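Local coordinates for NimC/NimA family protein (Clostridium acetobutylicum, PDB 2IG6) that binds flavin mononucleotide and is probably an oxidoreductase of the NimC/NimA family, with a pyridoxamine 5'-phosphate oxidase-like fold, at residues 50-55 with 109-114; 103-108 with 126-131; 25-30 with 78-83. All coordinates share one frame; numbering follows the deposited sequence.

Interaction 1. Residues 50-55 with 109-114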
ATOM      1  N   ALA A  50      -0.352   9.706   9.785  1.00 38.31           N
ATOM      2  CA  ALA A  50      -0.384  11.094  10.262  1.00 40.22           C
ATOM      3  C   ALA A  50      -0.393  11.924   9.010  1.00 40.71           C
ATOM      4  O   ALA A  50       0.379  11.664   8.085  1.00 44.73           O
ATOM      5  CB  ALA A  50       0.829  11.405  11.116  1.00 39.52           C
ATOM      6  N   VAL A  51      -1.332  12.847   8.935  1.00 39.44           N
ATOM      7  CA  VAL A  51      -1.356  13.833   7.874  1.00 37.97           C
ATOM      8  C   VAL A  51      -1.778  15.137   8.477  1.00 36.83           C
ATOM      9  O   VAL A  51      -2.545  15.181   9.451  1.00 36.28           O
ATOM     10  CB  VAL A  51      -2.335  13.485   6.688  1.00 39.34           C
ATOM     11  CG1 VAL A  51      -1.799  12.352   5.882  1.00 45.25           C
ATOM     12  CG2 VAL A  51      -3.744  13.166   7.201  1.00 38.18           C
ATOM     13  N   PHE A  52      -1.272  16.217   7.903  1.00 35.48           N
ATOM     14  CA  PHE A  52      -1.693  17.551   8.303  1.00 34.10           C
ATOM     15  C   PHE A  52      -1.486  18.481   7.112  1.00 34.89           C
ATOM     16  O   PHE A  52      -0.845  18.095   6.120  1.00 35.17           O
ATOM     17  CB  PHE A  52      -0.921  18.046   9.540  1.00 35.67           C
ATOM     18  CG  PHE A  52       0.538  18.279   9.302  1.00 32.30           C
ATOM     19  CD1 PHE A  52       1.446  17.238   9.379  1.00 37.40           C
ATOM     20  CD2 PHE A  52       1.013  19.553   9.003  1.00 35.77           C
ATOM     21  CE1 PHE A  52       2.790  17.446   9.155  1.00 36.79           C
ATOM     22  CE2 PHE A  52       2.371  19.767   8.782  1.00 37.03           C
ATOM     23  CZ  PHE A  52       3.250  18.709   8.859  1.00 33.84           C
ATOM     24  N   GLU A  53      -2.069  19.670   7.199  1.00 36.45           N
ATOM     25  CA  GLU A  53      -1.896  20.685   6.173  1.00 36.61           C
ATOM     26  C   GLU A  53      -1.096  21.868   6.701  1.00 37.17           C
ATOM     27  O   GLU A  53      -1.202  22.251   7.885  1.00 36.99           O
ATOM     28  CB  GLU A  53      -3.249  21.166   5.647  1.00 38.61           C
ATOM     29  CG  GLU A  53      -4.005  22.085   6.579  1.00 45.39           C
ATOM     30  CD  GLU A  53      -5.301  22.600   5.978  1.00 42.37           C
ATOM     31  OE1 GLU A  53      -5.237  23.445   5.055  1.00 46.14           O
ATOM     32  OE2 GLU A  53      -6.374  22.162   6.453  1.00 42.04           O
ATOM     33  N   TYR A  54      -0.325  22.477   5.804  1.00 35.66           N
ATOM     34  CA  TYR A  54       0.359  23.701   6.102  1.00 36.35           C
ATOM     35  C   TYR A  54       0.581  24.485   4.811  1.00 36.78           C
ATOM     36  O   TYR A  54       1.061  23.926   3.833  1.00 34.79           O
ATOM     37  CB  TYR A  54       1.692  23.420   6.788  1.00 36.53           C
ATOM     38  CG  TYR A  54       2.413  24.676   7.222  1.00 38.27           C
ATOM     39  CD1 TYR A  54       3.708  24.913   6.819  1.00 41.29           C
ATOM     40  CD2 TYR A  54       1.803  25.618   8.043  1.00 42.43           C
ATOM     41  CE1 TYR A  54       4.376  26.061   7.200  1.00 42.55           C
ATOM     42  CE2 TYR A  54       2.468  26.760   8.437  1.00 36.94           C
ATOM     43  CZ  TYR A  54       3.750  26.979   8.007  1.00 39.88           C
ATOM     44  OH  TYR A  54       4.448  28.111   8.377  1.00 42.69           O
ATOM     45  N   GLU A  55       0.245  25.776   4.831  1.00 38.26           N
ATOM     46  CA  GLU A  55       0.346  26.650   3.647  1.00 38.39           C
ATOM     47  C   GLU A  55      -0.253  26.026   2.384  1.00 37.69           C
ATOM     48  O   GLU A  55       0.322  26.135   1.295  1.00 35.77           O
ATOM     49  CB  GLU A  55       1.802  27.015   3.373  1.00 38.99           C
ATOM     50  CG  GLU A  55       2.468  27.790   4.475  1.00 40.69           C
ATOM     51  CD  GLU A  55       3.990  27.824   4.312  1.00 43.44           C
ATOM     52  OE1 GLU A  55       4.553  26.923   3.629  1.00 44.28           O
ATOM     53  OE2 GLU A  55       4.605  28.736   4.888  1.00 46.01           O
ATOM     54  N   LEU A 109       3.718  18.839  15.300  1.00 36.52           N
ATOM     55  CA  LEU A 109       3.576  18.309  16.652  1.00 38.84           C
ATOM     56  C   LEU A 109       2.360  18.900  17.373  1.00 39.63           C
ATOM     57  O   LEU A 109       1.784  18.247  18.235  1.00 42.39           O
ATOM     58  CB  LEU A 109       4.875  18.511  17.452  1.00 39.58           C
ATOM     59  CG  LEU A 109       6.079  17.786  16.836  1.00 38.43           C
ATOM     60  CD1 LEU A 109       7.375  18.208  17.479  1.00 43.12           C
ATOM     61  CD2 LEU A 109       5.928  16.254  16.910  1.00 40.52           C
ATOM     62  N   GLU A 110       1.968  20.115  17.005  1.00 39.78           N
ATOM     63  CA  GLU A 110       0.714  20.696  17.471  1.00 41.59           C
ATOM     64  C   GLU A 110      -0.508  20.142  16.735  1.00 40.58           C
ATOM     65  O   GLU A 110      -1.536  19.919  17.359  1.00 42.88           O
ATOM     66  CB  GLU A 110       0.759  22.222  17.375  1.00 43.65           C
ATOM     67  CG  GLU A 110       1.855  22.825  18.234  1.00 50.53           C
ATOM     68  CD  GLU A 110       1.846  22.311  19.691  1.00 58.95           C
ATOM     69  OE1 GLU A 110       0.818  22.505  20.386  1.00 59.92           O
ATOM     70  OE2 GLU A 110       2.868  21.726  20.136  1.00 60.39           O
ATOM     71  N   ALA A 111      -0.403  19.925  15.428  1.00 39.52           N
ATOM     72  CA  ALA A 111      -1.523  19.397  14.640  1.00 40.37           C
ATOM     73  C   ALA A 111      -1.835  17.938  14.977  1.00 39.58           C
ATOM     74  O   ALA A 111      -2.998  17.554  15.012  1.00 41.47           O
ATOM     75  CB  ALA A 111      -1.248  19.528  13.156  1.00 40.90           C
ATOM     76  N   VAL A 112      -0.794  17.136  15.193  1.00 39.12           N
ATOM     77  CA  VAL A 112      -0.907  15.708  15.523  1.00 37.75           C
ATOM     78  C   VAL A 112      -0.101  15.454  16.812  1.00 37.88           C
ATOM     79  O   VAL A 112       1.010  14.910  16.771  1.00 37.75           O
ATOM     80  CB  VAL A 112      -0.373  14.814  14.366  1.00 38.40           C
ATOM     81  CG1 VAL A 112      -0.730  13.352  14.586  1.00 40.62           C
ATOM     82  CG2 VAL A 112      -0.928  15.260  13.021  1.00 38.95           C
ATOM     83  N   PRO A 113      -0.645  15.872  17.969  1.00 37.82           N
ATOM     84  CA  PRO A 113       0.147  15.860  19.202  1.00 37.96           C
ATOM     85  C   PRO A 113       0.568  14.466  19.654  1.00 37.95           C
ATOM     86  O   PRO A 113       1.567  14.338  20.334  1.00 40.46           O
ATOM     87  CB  PRO A 113      -0.750  16.578  20.228  1.00 39.26           C
ATOM     88  CG  PRO A 113      -2.109  16.575  19.674  1.00 39.54           C
ATOM     89  CD  PRO A 113      -1.991  16.429  18.175  1.00 39.03           C
ATOM     90  N   SER A 114      -0.118  13.425  19.204  1.00 36.54           N
ATOM     91  CA  SER A 114       0.343  12.063  19.465  1.00 36.19           C
ATOM     92  C   SER A 114       1.783  11.810  18.949  1.00 36.58           C
ATOM     93  O   SER A 114       2.494  10.945  19.460  1.00 37.12           O
ATOM     94  CB  SER A 114      -0.651  11.043  18.906  1.00 37.11           C
ATOM     95  OG  SER A 114      -0.870  11.189  17.523  1.00 43.63           O
TER

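Interaction 2. Residues 103-108 with 126-131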
ATOM      1  N   GLU A 103       9.778  25.509  11.743  1.00 37.26           N
ATOM      2  CA  GLU A 103       8.391  25.924  12.009  1.00 40.26           C
ATOM      3  C   GLU A 103       7.371  24.857  11.578  1.00 38.11           C
ATOM      4  O   GLU A 103       6.309  24.714  12.184  1.00 38.23           O
ATOM      5  CB  GLU A 103       8.062  27.270  11.316  1.00 39.46           C
ATOM      6  CG  GLU A 103       7.701  27.114   9.814  1.00 43.24           C
ATOM      7  CD  GLU A 103       7.929  28.379   8.998  1.00 45.77           C
ATOM      8  OE1 GLU A 103       9.096  28.825   8.961  1.00 48.73           O
ATOM      9  OE2 GLU A 103       6.957  28.917   8.385  1.00 46.91           O
ATOM     10  N   VAL A 104       7.687  24.108  10.531  1.00 38.14           N
ATOM     11  CA  VAL A 104       6.766  23.075  10.061  1.00 38.88           C
ATOM     12  C   VAL A 104       6.760  21.891  11.022  1.00 38.71           C
ATOM     13  O   VAL A 104       5.702  21.318  11.293  1.00 35.72           O
ATOM     14  CB  VAL A 104       7.065  22.594   8.622  1.00 40.27           C
ATOM     15  CG1 VAL A 104       5.941  21.737   8.132  1.00 39.96           C
ATOM     16  CG2 VAL A 104       7.230  23.770   7.693  1.00 45.89           C
ATOM     17  N   LYS A 105       7.936  21.542  11.545  1.00 37.03           N
ATOM     18  CA  LYS A 105       8.041  20.500  12.553  1.00 37.97           C
ATOM     19  C   LYS A 105       7.260  20.860  13.804  1.00 37.87           C
ATOM     20  O   LYS A 105       6.562  20.004  14.360  1.00 37.47           O
ATOM     21  CB  LYS A 105       9.503  20.220  12.900  1.00 38.30           C
ATOM     22  CG  LYS A 105      10.269  19.605  11.753  1.00 39.93           C
ATOM     23  CD  LYS A 105      11.767  19.647  12.003  1.00 43.25           C
ATOM     24  CE  LYS A 105      12.514  19.275  10.731  1.00 48.00           C
ATOM     25  NZ  LYS A 105      13.958  19.502  10.863  1.00 44.56           N
ATOM     26  N   GLU A 106       7.373  22.117  14.244  1.00 37.50           N
ATOM     27  CA  GLU A 106       6.593  22.596  15.382  1.00 39.50           C
ATOM     28  C   GLU A 106       5.096  22.457  15.145  1.00 38.74           C
ATOM     29  O   GLU A 106       4.362  22.007  16.024  1.00 38.61           O
ATOM     30  CB  GLU A 106       6.927  24.061  15.701  1.00 41.05           C
ATOM     31  CG  GLU A 106       8.330  24.220  16.230  1.00 41.14           C
ATOM     32  CD  GLU A 106       8.687  25.637  16.573  1.00 46.74           C
ATOM     33  OE1 GLU A 106       8.520  26.521  15.701  1.00 57.44           O
ATOM     34  OE2 GLU A 106       9.140  25.859  17.719  1.00 51.84           O
ATOM     35  N   LEU A 107       4.655  22.865  13.961  1.00 38.33           N
ATOM     36  CA  LEU A 107       3.248  22.799  13.607  1.00 41.93           C
ATOM     37  C   LEU A 107       2.756  21.356  13.554  1.00 39.12           C
ATOM     38  O   LEU A 107       1.634  21.068  13.971  1.00 41.80           O
ATOM     39  CB  LEU A 107       2.986  23.483  12.264  1.00 41.90           C
ATOM     40  CG  LEU A 107       1.540  23.308  11.778  1.00 50.30           C
ATOM     41  CD1 LEU A 107       0.562  24.089  12.650  1.00 51.28           C
ATOM     42  CD2 LEU A 107       1.422  23.724  10.346  1.00 49.33           C
ATOM     43  N   ALA A 108       3.577  20.457  13.024  1.00 36.92           N
ATOM     44  CA  ALA A 108       3.208  19.045  12.942  1.00 36.70           C
ATOM     45  C   ALA A 108       2.883  18.488  14.318  1.00 36.25           C
ATOM     46  O   ALA A 108       1.914  17.741  14.482  1.00 36.84           O
ATOM     47  CB  ALA A 108       4.316  18.233  12.311  1.00 37.07           C
ATOM     48  N   PHE A 126      13.282  13.723  13.283  1.00 35.75           N
ATOM     49  CA  PHE A 126      11.899  13.996  12.822  1.00 34.00           C
ATOM     50  C   PHE A 126      11.914  14.663  11.442  1.00 33.13           C
ATOM     51  O   PHE A 126      12.660  15.613  11.230  1.00 33.55           O
ATOM     52  CB  PHE A 126      11.205  14.910  13.860  1.00 33.44           C
ATOM     53  CG  PHE A 126       9.731  15.150  13.608  1.00 35.11           C
ATOM     54  CD1 PHE A 126       8.881  14.101  13.270  1.00 35.41           C
ATOM     55  CD2 PHE A 126       9.179  16.424  13.779  1.00 39.39           C
ATOM     56  CE1 PHE A 126       7.514  14.318  13.058  1.00 33.93           C
ATOM     57  CE2 PHE A 126       7.819  16.646  13.560  1.00 37.13           C
ATOM     58  CZ  PHE A 126       6.988  15.587  13.200  1.00 38.08           C
ATOM     59  N   ALA A 127      11.087  14.173  10.522  1.00 34.33           N
ATOM     60  CA  ALA A 127      11.020  14.692   9.161  1.00 33.88           C
ATOM     61  C   ALA A 127       9.561  14.910   8.793  1.00 34.42           C
ATOM     62  O   ALA A 127       8.665  14.093   9.122  1.00 32.79           O
ATOM     63  CB  ALA A 127      11.690  13.714   8.158  1.00 35.61           C
ATOM     64  N   VAL A 128       9.313  16.011   8.099  1.00 34.57           N
ATOM     65  CA  VAL A 128       7.996  16.273   7.528  1.00 36.54           C
ATOM     66  C   VAL A 128       8.185  16.479   6.028  1.00 35.34           C
ATOM     67  O   VAL A 128       9.115  17.175   5.601  1.00 36.54           O
ATOM     68  CB  VAL A 128       7.273  17.460   8.196  1.00 36.81           C
ATOM     69  CG1 VAL A 128       7.003  17.156   9.656  1.00 39.54           C
ATOM     70  CG2 VAL A 128       8.069  18.747   8.064  1.00 40.05           C
ATOM     71  N   LEU A 129       7.329  15.838   5.236  1.00 35.22           N
ATOM     72  CA  LEU A 129       7.412  15.909   3.782  1.00 33.79           C
ATOM     73  C   LEU A 129       6.068  16.277   3.189  1.00 34.03           C
ATOM     74  O   LEU A 129       5.033  15.870   3.706  1.00 37.16           O
ATOM     75  CB  LEU A 129       7.846  14.569   3.207  1.00 32.97           C
ATOM     76  CG  LEU A 129       9.111  13.962   3.808  1.00 35.58           C
ATOM     77  CD1 LEU A 129       8.738  12.947   4.890  1.00 35.43           C
ATOM     78  CD2 LEU A 129       9.902  13.316   2.702  1.00 39.12           C
ATOM     79  N   TYR A 130       6.069  17.038   2.100  1.00 33.20           N
ATOM     80  CA  TYR A 130       4.800  17.433   1.483  1.00 33.31           C
ATOM     81  C   TYR A 130       4.725  17.032   0.023  1.00 33.19           C
ATOM     82  O   TYR A 130       5.741  16.833  -0.642  1.00 33.07           O
ATOM     83  CB  TYR A 130       4.526  18.936   1.626  1.00 35.24           C
ATOM     84  CG  TYR A 130       5.426  19.790   0.782  1.00 33.64           C
ATOM     85  CD1 TYR A 130       6.718  20.054   1.176  1.00 31.16           C
ATOM     86  CD2 TYR A 130       5.001  20.290  -0.446  1.00 36.28           C
ATOM     87  CE1 TYR A 130       7.575  20.829   0.391  1.00 33.61           C
ATOM     88  CE2 TYR A 130       5.838  21.051  -1.241  1.00 30.81           C
ATOM     89  CZ  TYR A 130       7.133  21.312  -0.816  1.00 32.12           C
ATOM     90  OH  TYR A 130       7.984  22.065  -1.577  1.00 36.59           O
ATOM     91  N   PHE A 131       3.495  16.951  -0.470  1.00 34.26           N
ATOM     92  CA  PHE A 131       3.260  16.645  -1.877  1.00 34.55           C
ATOM     93  C   PHE A 131       3.457  17.897  -2.702  1.00 34.25           C
ATOM     94  O   PHE A 131       2.723  18.888  -2.532  1.00 33.40           O
ATOM     95  CB  PHE A 131       1.852  16.100  -2.088  1.00 34.77           C
ATOM     96  CG  PHE A 131       1.744  14.639  -1.828  1.00 32.90           C
ATOM     97  CD1 PHE A 131       1.522  14.162  -0.550  1.00 37.10           C
ATOM     98  CD2 PHE A 131       1.895  13.741  -2.863  1.00 35.07           C
ATOM     99  CE1 PHE A 131       1.462  12.775  -0.300  1.00 36.92           C
ATOM    100  CE2 PHE A 131       1.829  12.382  -2.634  1.00 36.26           C
ATOM    101  CZ  PHE A 131       1.595  11.892  -1.356  1.00 38.35           C
TER
HETATM  102  O   HOH W   1      14.959  16.534  12.278  1.00 38.37           O
HETATM  103  O   HOH W   2      13.931  17.360   8.724  1.00 51.20           O

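Interaction 3. Residues 25-30 with 78-83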
ATOM      1  N   GLU A  25      -9.008  15.309   4.042  1.00 34.64           N
ATOM      2  CA  GLU A  25     -10.265  14.853   4.647  1.00 38.06           C
ATOM      3  C   GLU A  25     -10.405  13.351   4.498  1.00 35.73           C
ATOM      4  O   GLU A  25     -10.711  12.663   5.465  1.00 32.43           O
ATOM      5  CB  GLU A  25     -11.449  15.541   3.975  1.00 37.91           C
ATOM      6  CG  GLU A  25     -12.822  15.134   4.485  1.00 42.05           C
ATOM      7  CD  GLU A  25     -13.936  15.788   3.679  1.00 44.24           C
ATOM      8  OE1 GLU A  25     -13.966  15.613   2.444  1.00 47.63           O
ATOM      9  OE2 GLU A  25     -14.764  16.502   4.281  1.00 55.81           O
ATOM     10  N   PHE A  26     -10.206  12.863   3.274  1.00 34.88           N
ATOM     11  CA  PHE A  26     -10.390  11.449   3.015  1.00 36.60           C
ATOM     12  C   PHE A  26      -9.357  10.596   3.765  1.00 36.94           C
ATOM     13  O   PHE A  26      -9.709   9.566   4.360  1.00 37.01           O
ATOM     14  CB  PHE A  26     -10.405  11.127   1.511  1.00 37.79           C
ATOM     15  CG  PHE A  26     -10.877   9.717   1.240  1.00 35.11           C
ATOM     16  CD1 PHE A  26     -12.224   9.444   1.127  1.00 36.43           C
ATOM     17  CD2 PHE A  26      -9.978   8.672   1.225  1.00 37.27           C
ATOM     18  CE1 PHE A  26     -12.671   8.138   0.946  1.00 38.55           C
ATOM     19  CE2 PHE A  26     -10.415   7.360   1.039  1.00 37.19           C
ATOM     20  CZ  PHE A  26     -11.746   7.102   0.903  1.00 37.02           C
ATOM     21  N   LEU A  27      -8.095  11.018   3.756  1.00 37.23           N
ATOM     22  CA  LEU A  27      -7.047  10.288   4.479  1.00 37.19           C
ATOM     23  C   LEU A  27      -7.302  10.254   5.982  1.00 39.53           C
ATOM     24  O   LEU A  27      -7.038   9.241   6.624  1.00 40.88           O
ATOM     25  CB  LEU A  27      -5.657  10.859   4.177  1.00 37.43           C
ATOM     26  CG  LEU A  27      -5.163  10.531   2.751  1.00 38.73           C
ATOM     27  CD1 LEU A  27      -3.861  11.247   2.413  1.00 37.95           C
ATOM     28  CD2 LEU A  27      -5.004   9.027   2.545  1.00 36.55           C
ATOM     29  N   LYS A  28      -7.830  11.356   6.536  1.00 39.08           N
ATOM     30  CA  LYS A  28      -8.323  11.353   7.912  1.00 39.53           C
ATOM     31  C   LYS A  28      -9.440  10.335   8.156  1.00 41.27           C
ATOM     32  O   LYS A  28      -9.438   9.677   9.182  1.00 44.12           O
ATOM     33  CB  LYS A  28      -8.732  12.775   8.338  1.00 37.92           C
ATOM     34  CG  LYS A  28      -7.535  13.657   8.538  1.00 41.54           C
ATOM     35  CD  LYS A  28      -7.927  15.022   9.053  1.00 43.96           C
ATOM     36  CE  LYS A  28      -6.708  15.830   9.391  1.00 53.98           C
ATOM     37  NZ  LYS A  28      -7.082  16.891  10.344  1.00 54.84           N
ATOM     38  N   GLU A  29     -10.356  10.165   7.206  1.00 40.52           N
ATOM     39  CA  GLU A  29     -11.401   9.152   7.308  1.00 41.80           C
ATOM     40  C   GLU A  29     -10.813   7.747   7.309  1.00 40.76           C
ATOM     41  O   GLU A  29     -11.334   6.861   7.991  1.00 41.56           O
ATOM     42  CB  GLU A  29     -12.405   9.242   6.148  1.00 42.37           C
ATOM     43  CG  GLU A  29     -13.272  10.480   6.119  1.00 44.74           C
ATOM     44  CD  GLU A  29     -14.132  10.585   4.847  1.00 48.14           C
ATOM     45  OE1 GLU A  29     -14.430   9.535   4.226  1.00 45.31           O
ATOM     46  OE2 GLU A  29     -14.516  11.722   4.464  1.00 54.82           O
ATOM     47  N   CYS A  30      -9.761   7.539   6.514  1.00 39.60           N
ATOM     48  CA  CYS A  30      -9.111   6.229   6.414  1.00 37.27           C
ATOM     49  C   CYS A  30      -8.416   5.905   7.732  1.00 39.57           C
ATOM     50  O   CYS A  30      -8.452   4.769   8.177  1.00 41.57           O
ATOM     51  CB  CYS A  30      -8.099   6.206   5.268  1.00 37.79           C
ATOM     52  SG  CYS A  30      -8.865   6.305   3.681  1.00 41.48           S
ATOM     53  N   VAL A  78       5.826   8.688  -5.340  1.00 34.87           N
ATOM     54  CA  VAL A  78       5.146   7.798  -4.425  1.00 33.92           C
ATOM     55  C   VAL A  78       3.703   7.551  -4.853  1.00 34.32           C
ATOM     56  O   VAL A  78       3.173   8.245  -5.720  1.00 34.65           O
ATOM     57  CB  VAL A  78       5.159   8.385  -2.987  1.00 32.50           C
ATOM     58  CG1 VAL A  78       6.570   8.705  -2.563  1.00 36.78           C
ATOM     59  CG2 VAL A  78       4.254   9.642  -2.888  1.00 33.42           C
ATOM     60  N   GLU A  79       3.069   6.551  -4.244  1.00 35.23           N
ATOM     61  CA  GLU A  79       1.615   6.429  -4.315  1.00 34.37           C
ATOM     62  C   GLU A  79       1.075   6.059  -2.935  1.00 34.41           C
ATOM     63  O   GLU A  79       1.709   5.305  -2.198  1.00 33.89           O
ATOM     64  CB  GLU A  79       1.191   5.455  -5.425  1.00 34.25           C
ATOM     65  CG  GLU A  79      -0.329   5.406  -5.683  1.00 35.59           C
ATOM     66  CD  GLU A  79      -0.691   4.782  -7.030  1.00 36.53           C
ATOM     67  OE1 GLU A  79      -0.719   5.519  -8.051  1.00 39.94           O
ATOM     68  OE2 GLU A  79      -0.937   3.554  -7.083  1.00 39.45           O
ATOM     69  N   ILE A  80      -0.089   6.614  -2.592  1.00 35.27           N
ATOM     70  CA  ILE A  80      -0.792   6.290  -1.360  1.00 35.83           C
ATOM     71  C   ILE A  80      -2.132   5.634  -1.671  1.00 33.85           C
ATOM     72  O   ILE A  80      -2.845   6.056  -2.588  1.00 34.97           O
ATOM     73  CB  ILE A  80      -1.005   7.570  -0.519  1.00 36.58           C
ATOM     74  CG1 ILE A  80       0.350   8.006   0.096  1.00 37.61           C
ATOM     75  CG2 ILE A  80      -2.068   7.350   0.545  1.00 37.72           C
ATOM     76  CD1 ILE A  80       0.314   9.285   0.877  1.00 38.77           C
ATOM     77  N   SER A  81      -2.495   4.602  -0.907  1.00 34.06           N
ATOM     78  CA  SER A  81      -3.840   4.077  -0.957  1.00 34.86           C
ATOM     79  C   SER A  81      -4.356   3.786   0.446  1.00 34.52           C
ATOM     80  O   SER A  81      -3.583   3.594   1.394  1.00 35.80           O
ATOM     81  CB  SER A  81      -3.904   2.843  -1.862  1.00 34.40           C
ATOM     82  OG  SER A  81      -5.240   2.387  -1.990  1.00 36.63           O
ATOM     83  N   GLY A  82      -5.675   3.862   0.594  1.00 35.07           N
ATOM     84  CA  GLY A  82      -6.314   3.593   1.850  1.00 35.75           C
ATOM     85  C   GLY A  82      -7.817   3.477   1.666  1.00 35.60           C
ATOM     86  O   GLY A  82      -8.327   3.806   0.595  1.00 35.21           O
HETATM   87  N   MSE A  83      -8.498   2.973   2.695  1.00 36.25           N
HETATM   88  CA  MSE A  83      -9.934   2.690   2.645  1.00 36.72           C
HETATM   89  C   MSE A  83     -10.616   3.184   3.924  1.00 36.48           C
HETATM   90  O   MSE A  83     -10.062   3.085   5.010  1.00 37.48           O
HETATM   91  CB  MSE A  83     -10.168   1.188   2.479  1.00 36.07           C
HETATM   92  CG  MSE A  83     -11.612   0.784   2.337  1.00 36.67           C
HETATM   93 SE   MSE A  83     -11.816  -1.142   2.210  0.70 37.65          SE
HETATM   94  CE  MSE A  83     -10.995  -1.218   0.548  1.00 41.71           C
TER

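Interaction 1. Residues 50-55 with 109-114
A111, the last residue of helix 102-111, and V112 just after it pack on A50 to F52 of the chain that leads into strand 52-54. The contact is almost wholly apolar. CB of A111 meets CB of F52 at 3.9 Å. The methyl lies obliquely to the F52 ring. V112 is the first residue to leave helical geometry, and its two methyls divide the work. CG1, anti to the backbone N (chi1 -169°), reaches CB of A50 at 4.3 Å. CG2 reaches back toward F52 and stands 4.5 Å from CB of that residue.

The one polar atom involved is the carbonyl oxygen of V51. It lies 3.9 Å from CG2 of V112, which is plain van der Waals contact. The V51 side chain turns away from this helix end.

A50 lines the FMN pocket, so V112 packs on a residue that also lies beside the cofactor. On the other side V51 rests on L24 and K28 of helix 13-30. F52 stacks on Y59 of strand 57-63 and also touches V104 and A108 of helix 102-111.

Interaction 2. Residues 103-108 with 126-131
The ring of F126 meets helix 103-108 with its edge. The carbonyl oxygen of K105 lies in the ring plane, 3.7 Å from CE2, and the methyl of A108 is also near that plane, with its CB 3.9 Å from CZ. The C-H on CE2 therefore points at the oxygen, which is probably weakly favourable. F126 is also stacked on Y119. This is helix-on-sheet packing in a PNPOx-like, FMN-binding fold. The helix crosses strand 126-131 almost at right angles, at 96°, and the axes approach to 8.6 Å.

F126 and V128 point toward the helix, while A127 and L129 between and beyond them point away, in the usual alternation of a strand. F126 gets its reach from chi1 of -173°, which sets CG anti to the backbone N. The K105 side chain runs past the ring in the opposite direction, its CB 3.9 Å from CD2 of F126.

V128 spreads its two methyls over V104 and A108, one turn apart on the helix. CG2 meets CG1 of V104 at 3.7 Å, and the two side chains cross at a slant. CG1 meets CB of A108 at 3.9 Å. A108 thus touches both F126 and V128.

The strand is held in the sheet by backbone bonds of A127 to S62 and V128 to D99. V61, an FMN-binding residue, touches both F126 and V128 from strand 57-63, so this packing lies one layer behind the cofactor site.

The polar link is made through water at the end of the extended K105 chain. One water donates to the F126 carbonyl oxygen at 2.7 Å and accepts a weak bond from K105 NZ at 3.4 Å.

Interaction 3. Residues 25-30 with 78-83
C30, in the last turn of helix 13-30, lies against the backbone of strand 78-83. Its SG is 3.5 Å from N of M83 and 3.6 Å from C of G82. A chi1 of -68° puts the sulfur against this G82-M83 peptide. CA of C30 also makes a CH···O contact with O of M83, at 3.6 Å. G82 has no side chain, and the sulfur rests directly on its main chain. M83 is a selenomethionine whose side chain turns away from the helix.

One turn back, L27 and I80 join the two elements by their methyls. CD2 of L27 meets CG2 of I80 at 3.9 Å. F26 approaches with its ring edge. Its CE2 is 4.1 Å from O of G82, near the ring plane.

Further out, F33 of strand 33-39 touches both L27 and I80, and I90 of strand 89-98 touches F26 and L27. Backbone bonds of I80 to L92 and of S81 to Y34 fix the strand between those neighbours. Its other side faces the second subunit: E79 forms salt bridges with R91 of its own chain and with R44 of the second subunit, and S81 packs on P47 of that subunit.

A helix packed on one face of an antiparallel sheet, with residues of the same strand also reaching a dimer interface, is consistent with the dimeric FMN-binding PNPOx-like fold.

Interactions 1 and 2 share helix 102-111, and their centres are 8 Å apart. They touch directly: CE1 of F52 is 3.6 Å from CB of A108, and OH of Y54 is 2.6 Å from OE2 of E103, a probable hydrogen bond. Interaction 3 lies across the chain centre from interaction 2, about 18 Å between centres. The two still meet through F131, whose CZ is 3.7 Å from CD1 of I80. V51 connects interaction 1 to interaction 3, with CG2 4.0 Å from CG of K28. Interaction 1 is nearest the cofactor: the A50 side chain is about 4 Å from FMN, against about 8 Å for F126 and 9 Å for I80.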